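McyG protein (Microcystis aeruginosa PCC 7806, PDB 4R0M) probably activates phenylalanine-like substrates as acyl adenylates for loading onto a peptidyl carrier domain in microcystin biosynthesis. Local coordinates at residues L56-L59 / N60-Q64; E306-V310 / K311-L315; H323-E327 / R328-P332. All blocks are in the same frame, centred on the assembly; numbering follows the deposited sequence.

Interaction 1: L56-L59 / N60-Q64; sequences LVIL and NGLEQ
The carbonyl group of Ile58 is met by Leu62 at its oxygen: Leu62 N donates from within the carbonyl plane, 2.8 Å from Ile58 O, and Leu62 CG reaches to 3.5 Å from Ile58 O. At Leu59 the donor, Glu63 N, stands tilted by 20° from the carbonyl plane and lies 2.9 Å from Leu59 O. The same oxygen, Leu59 O, has Leu62 CB 3.4 Å away and Glu63 CG 3.5 Å away, so aliphatic carbons of two residues border it. Asn60 N and Gly61 N bond to Leu56 O and Val57 O with the same spacing along the chain. Four successive bonds from each residue to the fourth before it thus tie the two segments together.

Apolar contact adds little to these bonds. Ile58 CG2 approaches Leu62 CD1 at 4.3 Å, one turn further along the same face. Leu62 has CG opposite its carbonyl carbon (chi1 -72°), which tips the side chain back over the preceding turn. Glu63 has a similar first torsion, and this lays its CG against Leu59 O before the extended chain leads on; Glu63 is exposed. Asn60 CB rests 3.5 Å from Val57 O, and Gly61 contributes backbone alone.

Other parts of the chain close the buried faces. Ile58 lies on Pro85 and Ala89 of helix 80-93, and Leu59 on Leu92, while Ile58 and Leu62 both touch Leu158 of helix 155-158. On another flank, Gln64 NE2 is hydrogen-bonded to the backbone oxygen of Pro162. This is regular alpha-helical i to i+4 pairing near the C-terminal end of helix 48-64, a helix packed against helix 80-93 in the adenylation domain of an ANL-family enzyme.

Interaction 2: E306-V310 / K311-L315; sequences EQVSV and KTIRL. With FA5 (adenosine-5'-[phenylalaninyl-phosphate]), chain C.
Ser309 and Thr312 are joined through their hydroxyls, Ser309 OG lying 3.0 Å from Thr312 OG1 in a hydrogen bond that either could donate. Ser309 turns OG away from its own backbone N (chi1 170°), which brings the oxygen over the first turn of the helix. Backbone bonds run alongside it. Ile313 N reaches Ser309 O at 3.0 Å in a nearly straight bond of 170°, Thr312 N adds a weak one to the same oxygen, and Arg314 N takes Val310 O.

Ser309 occupies the N-cap position of helix 310-320, whose start follows directly on the loop that supports the nucleotide. Its backbone nitrogen is held by the side-chain oxygen of Asn275, and its hydroxyl has a further weak bond to Thr454.

Apolar contact is shared between the two branches of Val308. CG1 packs against Ile313 CG1 at 3.7 Å, the two side chains crossing at a slant, while Val308 CG2 faces the ligand, 3.9 Å from N6 of the adenylate.

Contact with the bound phenylalanyl-adenylate is mainly through backbone. The peptide joining Glu306 and Gln307 lies over one face of the adenine, with Glu306 O 3.2 Å from C6 and Gln307 N 3.3 Å from C2. The side chain of Gln307 is anchored through NE2, which is hydrogen-bonded to the backbone oxygen of Ile432.

Interaction 3: H323-E327 / R328-P332; sequences HQLQE and RAIKP
Leu325 reaches across to Ala329 and Ile330 with both of its methyl groups. From CB the chain runs to a CG set opposite the backbone nitrogen (chi1 -176°), and there it forks: Leu325 CD1 comes to 4.1 Å from Ala329 CB, and CD2 to 4.3 Å from Ile330 CD1. The side chain also touches Leu320 of helix 310-320, the helix that ends just before in a Schellman motif with Gln324 at its C-prime position.

The backbone meanwhile makes a type II beta turn from Gln326 to Ala329, in which Arg328 has positive phi. The bond that closes the turn, from Ala329 N to Gln326 O, is weak at 3.4 Å, and Ala329 CB lies 3.3 Å from Gln326 O. Beyond the turn the chain enters strand 330-336.

Lys331 folds back toward the turn and bonds through NZ to Arg328 O at 2.7 Å, in the carbonyl plane and on a lone pair; a weak bond to Ala329 O and a hydrogen bond to the backbone oxygen of Lys299 accompany it. Three carbonyl oxygens gathered round this amine would probably stabilise its positive charge; two tie the turn to strand 330-336, and Lys299 O links it to the chain just before strand 300-303.

Overall arrangement
Interactions 2 and 3 belong to one beta-alpha-beta crossover: helix 310-320 connects the neighbouring parallel strands 300-303 and 330-336 of the large mixed sheet. Their centres are 14 Å apart, and they touch directly where Ile313 CD1 packs on Ile330 CG2 at 3.8 Å. Interaction 2 borders the adenylate itself. In interaction 3 the side chain of Ile330 is about 11 Å from the bound FA5, the phenylalanyl-adenylate; further along the same strand, Gly335 O binds the ligand. Interaction 1 stands apart, its centre about 45 Å from that of interaction 2 and about 43 Å from that of interaction 3, in helix packing remote from the pocket.

Interaction 1: L56-L59 / N60-Q64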
# COMPACT_ATOMS: atom_id res chain seq x y z
N LEU A 56 -20.12 10.63 15.25
CA LEU A 56 -21.14 11.69 15.34
C LEU A 56 -20.67 12.89 16.15
O LEU A 56 -20.96 14.04 15.80
CB LEU A 56 -22.45 11.16 15.93
CG LEU A 56 -23.35 10.24 15.10
CD1 LEU A 56 -24.55 9.79 15.92
CD2 LEU A 56 -23.83 10.93 13.82
N VAL A 57 -19.95 12.62 17.24
CA VAL A 57 -19.40 13.67 18.11
C VAL A 57 -18.34 14.48 17.35
O VAL A 57 -18.37 15.71 17.38
CB VAL A 57 -18.80 13.08 19.41
CG1 VAL A 57 -18.14 14.17 20.25
CG2 VAL A 57 -19.88 12.37 20.23
N ILE A 58 -17.43 13.77 16.68
CA ILE A 58 -16.39 14.41 15.87
C ILE A 58 -17.00 15.20 14.72
O ILE A 58 -16.59 16.32 14.44
CB ILE A 58 -15.37 13.37 15.34
CG1 ILE A 58 -14.61 12.72 16.50
CG2 ILE A 58 -14.38 14.02 14.37
CD1 ILE A 58 -14.12 11.32 16.22
N LEU A 59 -18.00 14.60 14.07
CA LEU A 59 -18.73 15.25 12.98
C LEU A 59 -19.35 16.58 13.42
O LEU A 59 -19.28 17.57 12.69
CB LEU A 59 -19.81 14.32 12.42
CG LEU A 59 -20.74 14.86 11.31
CD1 LEU A 59 -19.96 15.44 10.14
CD2 LEU A 59 -21.68 13.76 10.84
N ASN A 60 -19.95 16.59 14.61
CA ASN A 60 -20.51 17.81 15.18
C ASN A 60 -19.43 18.87 15.43
O ASN A 60 -19.64 20.05 15.18
CB ASN A 60 -21.28 17.51 16.47
CG ASN A 60 -21.98 18.73 17.03
OD1 ASN A 60 -22.77 19.38 16.35
ND2 ASN A 60 -21.68 19.05 18.29
N GLY A 61 -18.27 18.41 15.91
CA GLY A 61 -17.10 19.27 16.06
C GLY A 61 -16.66 19.87 14.74
O GLY A 61 -16.32 21.06 14.68
N LEU A 62 -16.68 19.06 13.69
CA LEU A 62 -16.35 19.53 12.34
C LEU A 62 -17.33 20.61 11.86
O LEU A 62 -16.91 21.66 11.39
CB LEU A 62 -16.29 18.36 11.35
CG LEU A 62 -15.10 17.40 11.45
CD1 LEU A 62 -15.40 16.10 10.71
CD2 LEU A 62 -13.83 18.04 10.92
N GLU A 63 -18.62 20.33 12.00
CA GLU A 63 -19.68 21.27 11.64
C GLU A 63 -19.55 22.61 12.39
O GLU A 63 -19.73 23.67 11.79
CB GLU A 63 -21.07 20.67 11.91
CG GLU A 63 -21.52 19.63 10.88
CD GLU A 63 -22.91 19.10 11.16
OE1 GLU A 63 -23.15 18.57 12.27
OE2 GLU A 63 -23.78 19.20 10.27
N GLN A 64 -19.23 22.54 13.68
CA GLN A 64 -19.07 23.74 14.51
C GLN A 64 -17.87 24.59 14.11
O GLN A 64 -17.84 25.79 14.39
CB GLN A 64 -18.99 23.36 15.99
CG GLN A 64 -20.34 23.10 16.64
CD GLN A 64 -20.23 22.76 18.12
OE1 GLN A 64 -19.21 23.03 18.77
NE2 GLN A 64 -21.29 22.17 18.67

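Interaction 2: E306-V310 / K311-L315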
# COMPACT_ATOMS: atom_id res chain seq x y z
N GLU A 306 3.22 -4.88 -4.17
CA GLU A 306 4.42 -4.87 -5.00
C GLU A 306 4.60 -6.24 -5.64
O GLU A 306 3.90 -7.20 -5.29
CB GLU A 306 5.66 -4.50 -4.17
CG GLU A 306 6.07 -5.55 -3.14
CD GLU A 306 7.33 -5.17 -2.37
OE1 GLU A 306 7.67 -5.90 -1.41
OE2 GLU A 306 7.97 -4.16 -2.70
N GLN A 307 5.55 -6.33 -6.57
CA GLN A 307 5.85 -7.58 -7.27
C GLN A 307 6.06 -8.72 -6.27
O GLN A 307 6.75 -8.55 -5.26
CB GLN A 307 7.07 -7.40 -8.18
CG GLN A 307 7.26 -8.51 -9.20
CD GLN A 307 6.22 -8.50 -10.31
OE1 GLN A 307 5.76 -7.44 -10.74
NE2 GLN A 307 5.86 -9.69 -10.78
N VAL A 308 5.45 -9.86 -6.56
CA VAL A 308 5.52 -11.04 -5.70
C VAL A 308 6.66 -11.95 -6.16
O VAL A 308 6.76 -12.29 -7.34
CB VAL A 308 4.18 -11.82 -5.69
CG1 VAL A 308 4.23 -12.98 -4.70
CG2 VAL A 308 3.02 -10.90 -5.36
N SER A 309 7.53 -12.32 -5.22
CA SER A 309 8.68 -13.18 -5.52
C SER A 309 8.37 -14.66 -5.30
O SER A 309 8.01 -15.07 -4.19
CB SER A 309 9.89 -12.75 -4.68
OG SER A 309 10.94 -13.70 -4.77
N VAL A 310 8.53 -15.44 -6.37
CA VAL A 310 8.32 -16.89 -6.35
C VAL A 310 9.14 -17.57 -5.25
O VAL A 310 8.59 -18.35 -4.46
CB VAL A 310 8.68 -17.52 -7.73
CG1 VAL A 310 8.50 -19.04 -7.70
CG2 VAL A 310 7.84 -16.91 -8.84
N LYS A 311 10.43 -17.26 -5.19
CA LYS A 311 11.35 -17.87 -4.22
C LYS A 311 11.04 -17.50 -2.77
O LYS A 311 11.23 -18.30 -1.86
CB LYS A 311 12.80 -17.51 -4.54
CG LYS A 311 13.36 -18.18 -5.79
CD LYS A 311 14.88 -18.12 -5.84
CE LYS A 311 15.42 -16.74 -6.19
NZ LYS A 311 15.14 -16.35 -7.60
N THR A 312 10.56 -16.27 -2.57
CA THR A 312 10.21 -15.76 -1.25
C THR A 312 8.94 -16.43 -0.72
O THR A 312 8.89 -16.86 0.44
CB THR A 312 10.06 -14.22 -1.26
OG1 THR A 312 11.26 -13.63 -1.78
CG2 THR A 312 9.81 -13.68 0.15
N ILE A 313 7.93 -16.53 -1.57
CA ILE A 313 6.68 -17.22 -1.22
C ILE A 313 6.91 -18.70 -0.94
O ILE A 313 6.39 -19.24 0.05
CB ILE A 313 5.61 -17.04 -2.32
CG1 ILE A 313 5.01 -15.63 -2.28
CG2 ILE A 313 4.50 -18.08 -2.17
CD1 ILE A 313 4.08 -15.37 -1.11
N ARG A 314 7.69 -19.36 -1.80
CA ARG A 314 8.00 -20.78 -1.67
C ARG A 314 8.64 -21.08 -0.31
O ARG A 314 8.27 -22.05 0.36
CB ARG A 314 8.92 -21.23 -2.81
CG ARG A 314 9.24 -22.72 -2.83
CD ARG A 314 10.35 -23.03 -3.82
NE ARG A 314 10.93 -24.35 -3.60
CZ ARG A 314 10.61 -25.45 -4.28
NH1 ARG A 314 9.71 -25.40 -5.26
NH2 ARG A 314 11.20 -26.60 -4.00
N LEU A 315 9.58 -20.23 0.09
CA LEU A 315 10.27 -20.37 1.37
C LEU A 315 9.33 -20.07 2.55
O LEU A 315 9.44 -20.69 3.61
CB LEU A 315 11.51 -19.47 1.42
CG LEU A 315 12.45 -19.54 2.62
CD1 LEU A 315 13.08 -20.92 2.77
CD2 LEU A 315 13.51 -18.46 2.53
C FA5 C . -1.19 -0.22 -3.65
O FA5 C . -0.01 -0.42 -3.41
CA FA5 C . -2.15 -1.38 -3.74
N FA5 C . -1.52 -2.31 -4.64
CB FA5 C . -2.37 -2.06 -2.38
CG FA5 C . -3.20 -3.34 -2.31
CD1 FA5 C . -3.51 -4.13 -3.42
CD2 FA5 C . -3.68 -3.76 -1.06
CE1 FA5 C . -4.28 -5.30 -3.28
CE2 FA5 C . -4.44 -4.93 -0.91
CZ FA5 C . -4.74 -5.70 -2.03
P FA5 C . -0.81 2.21 -4.81
OP1 FA5 C . 0.17 2.95 -3.95
OP2 FA5 C . -1.82 3.01 -5.60
OP3 FA5 C . -1.63 1.16 -3.89
O5' FA5 C . 0.06 1.33 -5.84
C5' FA5 C . -0.53 0.53 -6.86
C4' FA5 C . 0.59 -0.10 -7.68
O4' FA5 C . 1.35 -1.04 -6.91
C3' FA5 C . 0.08 -0.90 -8.86
O3' FA5 C . -0.21 -0.06 -9.98
C2' FA5 C . 1.25 -1.82 -9.14
O2' FA5 C . 2.24 -1.16 -9.92
C1' FA5 C . 1.82 -2.09 -7.76
N9 FA5 C . 1.33 -3.41 -7.29
C8 FA5 C . 0.34 -3.61 -6.40
N7 FA5 C . 0.13 -4.93 -6.17
C5 FA5 C . 1.00 -5.61 -6.94
C6 FA5 C . 1.33 -7.03 -7.19
N6 FA5 C . 0.65 -8.03 -6.56
N1 FA5 C . 2.31 -7.32 -8.07
C2 FA5 C . 2.99 -6.34 -8.71
N3 FA5 C . 2.76 -5.03 -8.53
C4 FA5 C . 1.79 -4.60 -7.67

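Interaction 3: H323-E327 / R328-P332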
# COMPACT_ATOMS: atom_id res chain seq x y z
N HIS A 323 3.88 -24.52 11.09
CA HIS A 323 3.18 -23.73 12.10
C HIS A 323 1.70 -23.68 11.80
O HIS A 323 1.02 -22.71 12.13
CB HIS A 323 3.78 -22.33 12.18
CG HIS A 323 5.20 -22.32 12.67
ND1 HIS A 323 5.54 -21.93 13.91
CD2 HIS A 323 6.39 -22.70 12.04
CE1 HIS A 323 6.87 -22.04 14.07
NE2 HIS A 323 7.39 -22.51 12.92
N GLN A 324 1.22 -24.75 11.16
CA GLN A 324 -0.20 -25.00 10.90
C GLN A 324 -0.87 -24.08 9.87
O GLN A 324 -2.10 -24.06 9.77
CB GLN A 324 -1.01 -25.03 12.21
CG GLN A 324 -0.56 -26.09 13.20
CD GLN A 324 -1.52 -26.23 14.37
OE1 GLN A 324 -2.70 -26.54 14.19
NE2 GLN A 324 -1.01 -26.01 15.58
N LEU A 325 -0.07 -23.35 9.10
CA LEU A 325 -0.60 -22.55 8.00
C LEU A 325 -1.14 -23.49 6.92
O LEU A 325 -0.37 -24.22 6.30
CB LEU A 325 0.46 -21.61 7.42
CG LEU A 325 0.03 -20.63 6.33
CD1 LEU A 325 -0.84 -19.51 6.89
CD2 LEU A 325 1.23 -20.06 5.60
N GLN A 326 -2.46 -23.46 6.73
CA GLN A 326 -3.13 -24.40 5.83
C GLN A 326 -2.77 -24.18 4.36
O GLN A 326 -2.32 -23.09 3.98
CB GLN A 326 -4.65 -24.36 6.03
CG GLN A 326 -5.30 -23.00 5.78
CD GLN A 326 -6.79 -23.00 6.04
OE1 GLN A 326 -7.24 -22.49 7.07
NE2 GLN A 326 -7.56 -23.57 5.13
N GLU A 327 -2.95 -25.22 3.56
CA GLU A 327 -2.66 -25.18 2.13
C GLU A 327 -3.56 -24.18 1.40
O GLU A 327 -4.76 -24.10 1.68
CB GLU A 327 -2.80 -26.57 1.51
CG GLU A 327 -1.72 -27.56 1.93
CD GLU A 327 -1.95 -28.96 1.40
OE1 GLU A 327 -2.91 -29.17 0.61
OE2 GLU A 327 -1.18 -29.87 1.77
N ARG A 328 -2.96 -23.43 0.48
CA ARG A 328 -3.66 -22.43 -0.35
C ARG A 328 -4.14 -21.18 0.41
O ARG A 328 -4.92 -20.40 -0.13
CB ARG A 328 -4.80 -23.08 -1.15
CG ARG A 328 -4.34 -23.93 -2.32
CD ARG A 328 -5.51 -24.58 -3.05
NE ARG A 328 -5.08 -25.25 -4.28
CZ ARG A 328 -4.65 -26.50 -4.35
NH1 ARG A 328 -4.58 -27.26 -3.27
NH2 ARG A 328 -4.28 -27.01 -5.53
N ALA A 329 -3.66 -21.00 1.63
CA ALA A 329 -4.03 -19.85 2.46
C ALA A 329 -3.45 -18.54 1.92
O ALA A 329 -4.10 -17.50 1.99
CB ALA A 329 -3.61 -20.06 3.90
N ILE A 330 -2.23 -18.61 1.39
CA ILE A 330 -1.56 -17.44 0.81
C ILE A 330 -2.26 -17.01 -0.47
O ILE A 330 -2.46 -17.82 -1.39
CB ILE A 330 -0.07 -17.71 0.55
CG1 ILE A 330 0.65 -18.04 1.86
CG2 ILE A 330 0.59 -16.52 -0.14
CD1 ILE A 330 2.08 -18.52 1.68
N LYS A 331 -2.65 -15.74 -0.52
CA LYS A 331 -3.37 -15.19 -1.67
C LYS A 331 -2.63 -13.98 -2.28
O LYS A 331 -2.86 -12.84 -1.88
CB LYS A 331 -4.80 -14.79 -1.28
CG LYS A 331 -5.62 -15.87 -0.57
CD LYS A 331 -5.95 -17.04 -1.48
CE LYS A 331 -7.12 -17.86 -0.96
NZ LYS A 331 -6.81 -18.58 0.30
N PRO A 332 -1.73 -14.24 -3.25
CA PRO A 332 -1.20 -13.13 -4.04
C PRO A 332 -2.32 -12.43 -4.80
O PRO A 332 -3.21 -13.09 -5.33
CB PRO A 332 -0.23 -13.81 -5.02
CG PRO A 332 -0.53 -15.27 -4.94
CD PRO A 332 -1.06 -15.51 -3.56